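Local coordinates for sulfate permease family protein (Vibrio cholerae, PDB 4DGH) that probably serves in transmembrane anion transport as a SulP-family permease, of which this chain is the cytoplasmic STAS domain, at residues A[74-88]-A[105-118]. Residues are numbered along the deposited sequence; the frame is centred on the assembly and turned at random.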
ATOM      1  N   ILE A  74      14.140   6.400 -13.626  1.00 21.72           N
ATOM      2  CA  ILE A  74      15.018   7.538 -13.875  1.00 21.36           C
ATOM      3  C   ILE A  74      15.023   7.924 -15.334  1.00 22.33           C
ATOM      4  O   ILE A  74      15.093   9.130 -15.687  1.00 20.73           O
ATOM      5  CB  ILE A  74      16.459   7.176 -13.435  1.00 21.49           C
ATOM      6  CG1 ILE A  74      16.475   7.110 -11.893  1.00 21.38           C
ATOM      7  CG2 ILE A  74      17.415   8.261 -13.933  1.00 21.79           C
ATOM      8  CD1 ILE A  74      17.748   6.486 -11.361  1.00 23.45           C
ATOM      9  N   GLN A  75      15.071   6.923 -16.208  1.00 22.32           N
ATOM     10  CA  GLN A  75      14.945   7.179 -17.670  0.50 25.10           C
ATOM     11  C   GLN A  75      13.679   7.975 -18.010  1.00 25.47           C
ATOM     12  O   GLN A  75      13.720   8.883 -18.786  1.00 25.22           O
ATOM     13  CB  GLN A  75      14.991   5.883 -18.468  0.50 25.72           C
ATOM     14  CG  GLN A  75      16.423   5.398 -18.616  0.50 26.74           C
ATOM     15  CD  GLN A  75      16.544   3.970 -19.119  0.50 28.67           C
ATOM     16  OE1 GLN A  75      15.572   3.211 -19.146  0.50 30.17           O
ATOM     17  NE2 GLN A  75      17.767   3.591 -19.506  0.50 28.26           N
ATOM     18  N   SER A  76      12.567   7.592 -17.399  1.00 25.89           N
ATOM     19  CA  SER A  76      11.307   8.243 -17.618  1.00 26.27           C
ATOM     20  C   SER A  76      11.312   9.697 -17.105  1.00 24.81           C
ATOM     21  O   SER A  76      10.727  10.556 -17.740  1.00 26.00           O
ATOM     22  CB  SER A  76      10.148   7.426 -17.023  1.00 28.34           C
ATOM     23  OG  SER A  76       9.997   7.725 -15.627  1.00 34.52           O
ATOM     24  N   PHE A  77      12.050  10.016 -16.034  1.00 21.94           N
ATOM     25  CA  PHE A  77      12.171  11.430 -15.604  1.00 21.78           C
ATOM     26  C   PHE A  77      13.106  12.217 -16.529  1.00 21.04           C
ATOM     27  O   PHE A  77      12.856  13.373 -16.852  1.00 22.66           O
ATOM     28  CB  PHE A  77      12.692  11.515 -14.123  1.00 21.49           C
ATOM     29  CG  PHE A  77      11.836  10.735 -13.136  1.00 24.88           C
ATOM     30  CD1 PHE A  77      10.458  10.568 -13.366  1.00 27.61           C
ATOM     31  CD2 PHE A  77      12.376  10.209 -11.981  1.00 26.82           C
ATOM     32  CE1 PHE A  77       9.639   9.888 -12.439  1.00 26.67           C
ATOM     33  CE2 PHE A  77      11.588   9.504 -11.044  1.00 25.76           C
ATOM     34  CZ  PHE A  77      10.216   9.363 -11.265  1.00 25.83           C
ATOM     35  N   HIS A  78      14.215  11.608 -16.918  1.00 22.02           N
ATOM     36  CA  HIS A  78      15.234  12.279 -17.744  1.00 23.28           C
ATOM     37  C   HIS A  78      14.611  12.671 -19.044  1.00 27.50           C
ATOM     38  O   HIS A  78      15.005  13.696 -19.639  1.00 25.90           O
ATOM     39  CB  HIS A  78      16.446  11.362 -18.096  1.00 25.46           C
ATOM     40  CG  HIS A  78      17.487  11.296 -16.999  1.00 26.83           C
ATOM     41  ND1 HIS A  78      18.556  10.450 -17.035  1.00 26.40           N
ATOM     42  CD2 HIS A  78      17.600  12.028 -15.825  1.00 25.66           C
ATOM     43  CE1 HIS A  78      19.303  10.645 -15.920  1.00 27.68           C
ATOM     44  NE2 HIS A  78      18.745  11.645 -15.214  1.00 26.00           N
ATOM     45  N   LYS A  79      13.694  11.853 -19.513  1.00 26.61           N
ATOM     46  CA  LYS A  79      13.185  12.152 -20.839  1.00 31.31           C
ATOM     47  C   LYS A  79      12.213  13.341 -20.795  1.00 31.80           C
ATOM     48  O   LYS A  79      11.931  13.917 -21.851  1.00 32.57           O
ATOM     49  CB  LYS A  79      12.647  10.905 -21.562  1.00 32.42           C
ATOM     50  CG  LYS A  79      11.296  10.501 -21.106  1.00 32.73           C
ATOM     51  CD  LYS A  79      10.943   9.060 -21.488  1.00 36.77           C
ATOM     52  CE  LYS A  79       9.530   8.789 -21.009  1.00 37.91           C
ATOM     53  NZ  LYS A  79       9.109   7.369 -21.170  1.00 41.25           N
ATOM     54  N   ARG A  80      11.701  13.736 -19.615  0.50 28.50           N
ATOM     55  CA  ARG A  80      10.939  15.017 -19.479  0.50 26.25           C
ATOM     56  C   ARG A  80      11.788  16.269 -19.095  0.50 26.41           C
ATOM     57  O   ARG A  80      11.273  17.374 -18.916  0.50 27.56           O
ATOM     58  CB  ARG A  80       9.737  14.907 -18.536  0.50 25.28           C
ATOM     59  CG  ARG A  80       8.657  13.888 -18.957  0.50 25.22           C
ATOM     60  CD  ARG A  80       7.230  14.255 -18.529  0.50 24.00           C
ATOM     61  NE  ARG A  80       6.861  15.658 -18.713  0.50 22.52           N
ATOM     62  CZ  ARG A  80       5.737  16.209 -18.265  0.50 22.95           C
ATOM     63  NH1 ARG A  80       4.797  15.456 -17.623  0.50 21.73           N
ATOM     64  NH2 ARG A  80       5.528  17.520 -18.486  0.50 22.00           N
ATOM     65  N   GLY A  81      13.087  16.110 -18.995  1.00 24.90           N
ATOM     66  CA  GLY A  81      13.916  17.213 -18.676  1.00 25.23           C
ATOM     67  C   GLY A  81      14.237  17.301 -17.190  1.00 24.47           C
ATOM     68  O   GLY A  81      14.909  18.257 -16.789  1.00 26.70           O
ATOM     69  N   ILE A  82      13.879  16.296 -16.398  1.00 22.35           N
ATOM     70  CA  ILE A  82      14.125  16.360 -14.924  1.00 21.24           C
ATOM     71  C   ILE A  82      15.519  15.840 -14.609  1.00 21.06           C
ATOM     72  O   ILE A  82      15.893  14.737 -15.052  1.00 20.16           O
ATOM     73  CB  ILE A  82      13.078  15.594 -14.146  1.00 21.80           C
ATOM     74  CG1 ILE A  82      11.690  15.979 -14.648  1.00 21.90           C
ATOM     75  CG2 ILE A  82      13.256  15.845 -12.614  1.00 21.36           C
ATOM     76  CD1 ILE A  82      10.587  15.004 -14.254  1.00 22.42           C
ATOM     77  N   LYS A  83      16.280  16.659 -13.868  1.00 21.85           N
ATOM     78  CA  LYS A  83      17.554  16.240 -13.311  1.00 20.63           C
ATOM     79  C   LYS A  83      17.297  15.478 -12.016  1.00 20.04           C
ATOM     80  O   LYS A  83      16.560  15.956 -11.147  1.00 21.47           O
ATOM     81  CB  LYS A  83      18.372  17.499 -13.000  1.00 21.89           C
ATOM     82  CG  LYS A  83      19.686  17.259 -12.320  1.00 24.91           C
ATOM     83  CD  LYS A  83      20.516  18.573 -12.287  1.00 28.30           C
ATOM     84  CE  LYS A  83      21.938  18.254 -11.918  1.00 31.61           C
ATOM     85  NZ  LYS A  83      22.831  19.481 -12.022  1.00 33.90           N
ATOM     86  N   VAL A  84      17.870  14.301 -11.901  1.00 18.48           N
ATOM     87  CA  VAL A  84      17.590  13.410 -10.813  1.00 18.32           C
ATOM     88  C   VAL A  84      18.826  13.325  -9.938  1.00 18.52           C
ATOM     89  O   VAL A  84      19.957  13.086 -10.482  1.00 19.30           O
ATOM     90  CB  VAL A  84      17.177  12.031 -11.303  1.00 19.29           C
ATOM     91  CG1 VAL A  84      16.997  11.050 -10.108  1.00 18.19           C
ATOM     92  CG2 VAL A  84      15.971  12.116 -12.255  1.00 18.70           C
ATOM     93  N   LEU A  85      18.672  13.689  -8.655  1.00 16.64           N
ATOM     94  CA  LEU A  85      19.714  13.431  -7.671  1.00 17.28           C
ATOM     95  C   LEU A  85      19.311  12.197  -6.835  1.00 17.83           C
ATOM     96  O   LEU A  85      18.132  11.957  -6.638  1.00 19.04           O
ATOM     97  CB  LEU A  85      19.905  14.604  -6.698  1.00 18.09           C
ATOM     98  CG  LEU A  85      20.578  15.918  -7.133  1.00 21.68           C
ATOM     99  CD1 LEU A  85      20.468  16.288  -8.591  1.00 20.67           C
ATOM    100  CD2 LEU A  85      20.355  17.082  -6.184  1.00 19.90           C
ATOM    101  N   ILE A  86      20.314  11.481  -6.299  1.00 16.43           N
ATOM    102  CA  ILE A  86      20.043  10.374  -5.452  1.00 17.29           C
ATOM    103  C   ILE A  86      20.724  10.652  -4.111  1.00 18.61           C
ATOM    104  O   ILE A  86      21.912  11.128  -4.074  1.00 19.95           O
ATOM    105  CB  ILE A  86      20.636   9.145  -6.097  1.00 18.07           C
ATOM    106  CG1 ILE A  86      19.802   8.727  -7.354  1.00 19.28           C
ATOM    107  CG2 ILE A  86      20.780   8.029  -5.061  1.00 18.42           C
ATOM    108  CD1 ILE A  86      20.507   7.558  -8.056  1.00 19.91           C
ATOM    109  N   SER A  87      20.038  10.370  -3.009  1.00 17.88           N
ATOM    110  CA  SER A  87      20.681  10.503  -1.677  1.00 18.07           C
ATOM    111  C   SER A  87      20.414   9.296  -0.815  1.00 19.32           C
ATOM    112  O   SER A  87      19.458   8.619  -1.019  1.00 17.94           O
ATOM    113  CB  SER A  87      20.151  11.738  -0.948  1.00 19.16           C
ATOM    114  OG  SER A  87      18.721  11.722  -0.755  1.00 20.52           O
ATOM    115  N   GLY A  88      21.288   9.088   0.186  1.00 19.16           N
ATOM    116  CA  GLY A  88      21.015   8.200   1.289  1.00 21.09           C
ATOM    117  C   GLY A  88      21.236   6.707   1.047  1.00 20.55           C
ATOM    118  O   GLY A  88      20.867   5.911   1.907  1.00 20.81           O
ATOM    119  N   LEU A 105      24.126   6.759 -14.948  1.00 25.58           N
ATOM    120  CA  LEU A 105      22.914   7.357 -15.471  1.00 25.60           C
ATOM    121  C   LEU A 105      22.648   8.723 -14.906  1.00 25.10           C
ATOM    122  O   LEU A 105      22.266   9.624 -15.628  1.00 24.24           O
ATOM    123  CB  LEU A 105      21.750   6.442 -15.138  1.00 25.35           C
ATOM    124  CG  LEU A 105      20.364   6.733 -15.657  1.00 27.56           C
ATOM    125  CD1 LEU A 105      20.465   7.077 -17.156  1.00 34.12           C
ATOM    126  CD2 LEU A 105      19.511   5.483 -15.331  1.00 28.33           C
ATOM    127  N   VAL A 106      22.789   8.896 -13.601  1.00 22.32           N
ATOM    128  CA  VAL A 106      22.429  10.189 -13.092  1.00 24.26           C
ATOM    129  C   VAL A 106      23.604  11.154 -13.009  1.00 23.59           C
ATOM    130  O   VAL A 106      23.400  12.366 -12.913  1.00 24.04           O
ATOM    131  CB  VAL A 106      21.783  10.171 -11.691  1.00 23.35           C
ATOM    132  CG1 VAL A 106      20.441   9.388 -11.652  1.00 22.63           C
ATOM    133  CG2 VAL A 106      22.774   9.663 -10.703  1.00 22.30           C
ATOM    134  N   GLY A 107      24.826  10.614 -13.046  1.00 22.64           N
ATOM    135  CA  GLY A 107      26.005  11.480 -12.978  1.00 23.24           C
ATOM    136  C   GLY A 107      26.589  11.376 -11.562  1.00 24.07           C
ATOM    137  O   GLY A 107      25.862  11.513 -10.590  1.00 21.14           O
ATOM    138  N   GLU A 108      27.904  11.083 -11.422  1.00 24.49           N
ATOM    139  CA  GLU A 108      28.552  10.974 -10.061  1.00 24.85           C
ATOM    140  C   GLU A 108      28.303  12.185  -9.214  1.00 23.66           C
ATOM    141  O   GLU A 108      28.154  12.054  -7.990  1.00 22.61           O
ATOM    142  CB  GLU A 108      30.113  10.861 -10.121  1.00 28.51           C
ATOM    143  CG  GLU A 108      30.506   9.936 -11.229  1.00 33.36           C
ATOM    144  CD  GLU A 108      31.999   9.868 -11.563  1.00 38.82           C
ATOM    145  OE1 GLU A 108      32.770  10.823 -11.232  1.00 35.92           O
ATOM    146  OE2 GLU A 108      32.343   8.803 -12.206  1.00 39.62           O
ATOM    147  N   GLN A 109      28.294  13.348  -9.846  1.00 23.41           N
ATOM    148  CA  GLN A 109      28.199  14.614  -9.106  1.00 25.90           C
ATOM    149  C   GLN A 109      26.762  14.807  -8.482  1.00 26.32           C
ATOM    150  O   GLN A 109      26.562  15.667  -7.627  1.00 24.38           O
ATOM    151  CB  GLN A 109      28.597  15.797  -9.988  1.00 30.54           C
ATOM    152  CG  GLN A 109      27.634  16.060 -11.168  1.00 34.36           C
ATOM    153  CD  GLN A 109      27.901  15.176 -12.444  1.00 39.37           C
ATOM    154  OE1 GLN A 109      28.454  14.070 -12.399  1.00 40.16           O
ATOM    155  NE2 GLN A 109      27.540  15.717 -13.587  1.00 44.23           N
ATOM    156  N   ASN A 110      25.814  13.968  -8.910  1.00 23.10           N
ATOM    157  CA  ASN A 110      24.428  14.061  -8.456  1.00 21.51           C
ATOM    158  C   ASN A 110      24.057  12.979  -7.461  1.00 21.74           C
ATOM    159  O   ASN A 110      22.867  12.794  -7.181  1.00 19.64           O
ATOM    160  CB  ASN A 110      23.553  13.994  -9.708  1.00 21.29           C
ATOM    161  CG  ASN A 110      23.785  15.208 -10.587  1.00 22.94           C
ATOM    162  OD1 ASN A 110      23.989  16.330 -10.099  1.00 25.25           O
ATOM    163  ND2 ASN A 110      23.776  14.989 -11.895  1.00 26.51           N
ATOM    164  N   VAL A 111      25.059  12.261  -6.930  1.00 19.37           N
ATOM    165  CA  VAL A 111      24.815  11.229  -5.925  1.00 20.05           C
ATOM    166  C   VAL A 111      25.402  11.697  -4.548  1.00 20.67           C
ATOM    167  O   VAL A 111      26.540  12.140  -4.493  1.00 21.23           O
ATOM    168  CB  VAL A 111      25.429   9.853  -6.344  1.00 20.48           C
ATOM    169  CG1 VAL A 111      25.110   8.768  -5.269  1.00 21.53           C
ATOM    170  CG2 VAL A 111      24.823   9.398  -7.660  1.00 20.56           C
ATOM    171  N   TYR A 112      24.586  11.692  -3.509  1.00 19.25           N
ATOM    172  CA  TYR A 112      24.929  12.284  -2.204  1.00 20.72           C
ATOM    173  C   TYR A 112      24.801  11.267  -1.122  1.00 21.56           C
ATOM    174  O   TYR A 112      23.821  10.532  -1.088  1.00 20.53           O
ATOM    175  CB  TYR A 112      24.004  13.487  -1.917  1.00 20.29           C
ATOM    176  CG  TYR A 112      24.237  14.637  -2.863  1.00 19.40           C
ATOM    177  CD1 TYR A 112      25.214  15.589  -2.582  1.00 21.27           C
ATOM    178  CD2 TYR A 112      23.579  14.704  -4.119  1.00 19.07           C
ATOM    179  CE1 TYR A 112      25.489  16.640  -3.428  1.00 22.22           C
ATOM    180  CE2 TYR A 112      23.829  15.776  -4.964  1.00 19.55           C
ATOM    181  CZ  TYR A 112      24.799  16.720  -4.606  1.00 21.28           C
ATOM    182  OH  TYR A 112      25.097  17.753  -5.464  1.00 23.68           O
ATOM    183  N   PRO A 113      25.782  11.218  -0.189  1.00 22.90           N
ATOM    184  CA  PRO A 113      25.636  10.286   0.908  1.00 23.38           C
ATOM    185  C   PRO A 113      24.418  10.577   1.777  1.00 22.44           C
ATOM    186  O   PRO A 113      23.830   9.626   2.275  1.00 22.21           O
ATOM    187  CB  PRO A 113      26.958  10.460   1.724  1.00 25.85           C
ATOM    188  CG  PRO A 113      27.916  10.986   0.728  1.00 26.63           C
ATOM    189  CD  PRO A 113      27.105  11.892  -0.201  1.00 25.40           C
ATOM    190  N   VAL A 114      23.984  11.834   1.957  1.00 21.57           N
ATOM    191  CA  VAL A 114      22.786  12.059   2.823  0.50 22.05           C
ATOM    192  C   VAL A 114      21.924  13.138   2.224  1.00 22.11           C
ATOM    193  O   VAL A 114      22.370  13.952   1.427  1.00 23.32           O
ATOM    194  CB  VAL A 114      23.069  12.567   4.302  0.50 22.09           C
ATOM    195  CG1 VAL A 114      23.203  11.426   5.275  0.50 23.63           C
ATOM    196  CG2 VAL A 114      24.236  13.518   4.378  0.50 22.03           C
ATOM    197  N   PHE A 115      20.684  13.125   2.637  1.00 21.74           N
ATOM    198  CA  PHE A 115      19.668  13.891   1.975  1.00 21.78           C
ATOM    199  C   PHE A 115      19.990  15.366   2.127  1.00 22.32           C
ATOM    200  O   PHE A 115      19.810  16.084   1.204  1.00 19.31           O
ATOM    201  CB  PHE A 115      18.341  13.535   2.640  1.00 23.70           C
ATOM    202  CG  PHE A 115      17.228  14.419   2.218  1.00 22.03           C
ATOM    203  CD1 PHE A 115      16.848  14.475   0.898  1.00 20.74           C
ATOM    204  CD2 PHE A 115      16.629  15.230   3.132  1.00 24.60           C
ATOM    205  CE1 PHE A 115      15.809  15.297   0.481  1.00 23.34           C
ATOM    206  CE2 PHE A 115      15.602  16.098   2.744  1.00 24.55           C
ATOM    207  CZ  PHE A 115      15.171  16.102   1.418  1.00 23.85           C
ATOM    208  N   GLU A 116      20.510  15.796   3.286  1.00 20.67           N
ATOM    209  CA  GLU A 116      20.669  17.236   3.459  0.50 21.47           C
ATOM    210  C   GLU A 116      21.698  17.783   2.484  1.00 21.44           C
ATOM    211  O   GLU A 116      21.575  18.914   1.966  1.00 21.01           O
ATOM    212  CB  GLU A 116      21.085  17.561   4.882  0.50 22.64           C
ATOM    213  CG  GLU A 116      20.805  18.992   5.175  0.50 24.03           C
ATOM    214  CD  GLU A 116      20.982  19.250   6.625  0.50 26.14           C
ATOM    215  OE1 GLU A 116      20.945  18.224   7.364  0.50 27.22           O
ATOM    216  OE2 GLU A 116      21.170  20.447   6.948  0.50 25.90           O
ATOM    217  N   GLY A 117      22.687  16.975   2.141  1.00 20.60           N
ATOM    218  CA  GLY A 117      23.605  17.539   1.125  1.00 21.40           C
ATOM    219  C   GLY A 117      22.982  17.594  -0.305  1.00 20.07           C
ATOM    220  O   GLY A 117      23.272  18.530  -1.096  1.00 19.93           O
ATOM    221  N   ALA A 118      22.118  16.633  -0.642  1.00 18.64           N
ATOM    222  CA  ALA A 118      21.377  16.717  -1.951  1.00 18.15           C
ATOM    223  C   ALA A 118      20.449  17.929  -1.989  1.00 17.81           C
ATOM    224  O   ALA A 118      20.379  18.637  -3.002  1.00 17.79           O
ATOM    225  CB  ALA A 118      20.540  15.401  -2.133  1.00 16.90           C
TER
HETATM  226  O   HOH W   1      20.090  13.085 -13.377  1.00 26.40           O
HETATM  227  O   HOH W   2      24.949  18.525 -11.218  1.00 34.99           O
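I86 O accepts from Y112 N at 2.8 Å with an N-H...O angle of 157°, the shortest bond of a parallel strand pair in the STAS fold. The contact adds strand 111-112, an edge strand within this chain, alongside strand 83-87 of the four-stranded parallel sheet, with helix 102-106 lying in the connection. Parallel register follows from the rest of the ladder: I86 N donates to N110 O (3.0 Å) and G88 N to Y112 O (3.2 Å), which leaves I86 beside V111 and S87 beside Y112. Behind the ladder, the N110 amide is fixed by V106 O at the end of helix 102-106: ND2 lies 2.8 Å from it with an almost straight N-H (177°), the oxygen only 2° out of the amide plane. A weak bond from a water reaches the same oxygen; that water also binds H78 NE2 and accepts from V84 N, tying helix 64-78 and strand 83-87 to the helix end.

On the I86 and V111 face, V106 CG1 packs on I74 CG2, V84 CG1 and I86 CD1, the side chains crossing at about right angles. I74 CG2, anti to the backbone N, also meets L105 CG at 3.7 Å, the two side chains running past each other in opposite directions. The H78 ring turns its edge to L105 O, CE1 being 3.1 Å away.

Across the sheet, L85 CD2 touches Y112 CE2 and the backbone O of A118, where helix 115-128 closes over the strands. K83, extended, passes N110 at about a right angle; its NZ forms a salt bridge with E125 and shares a water with N110 OD1. S87 OG is buried without a polar partner, 3.7 Å from F115 CD1 in the plane of that ring.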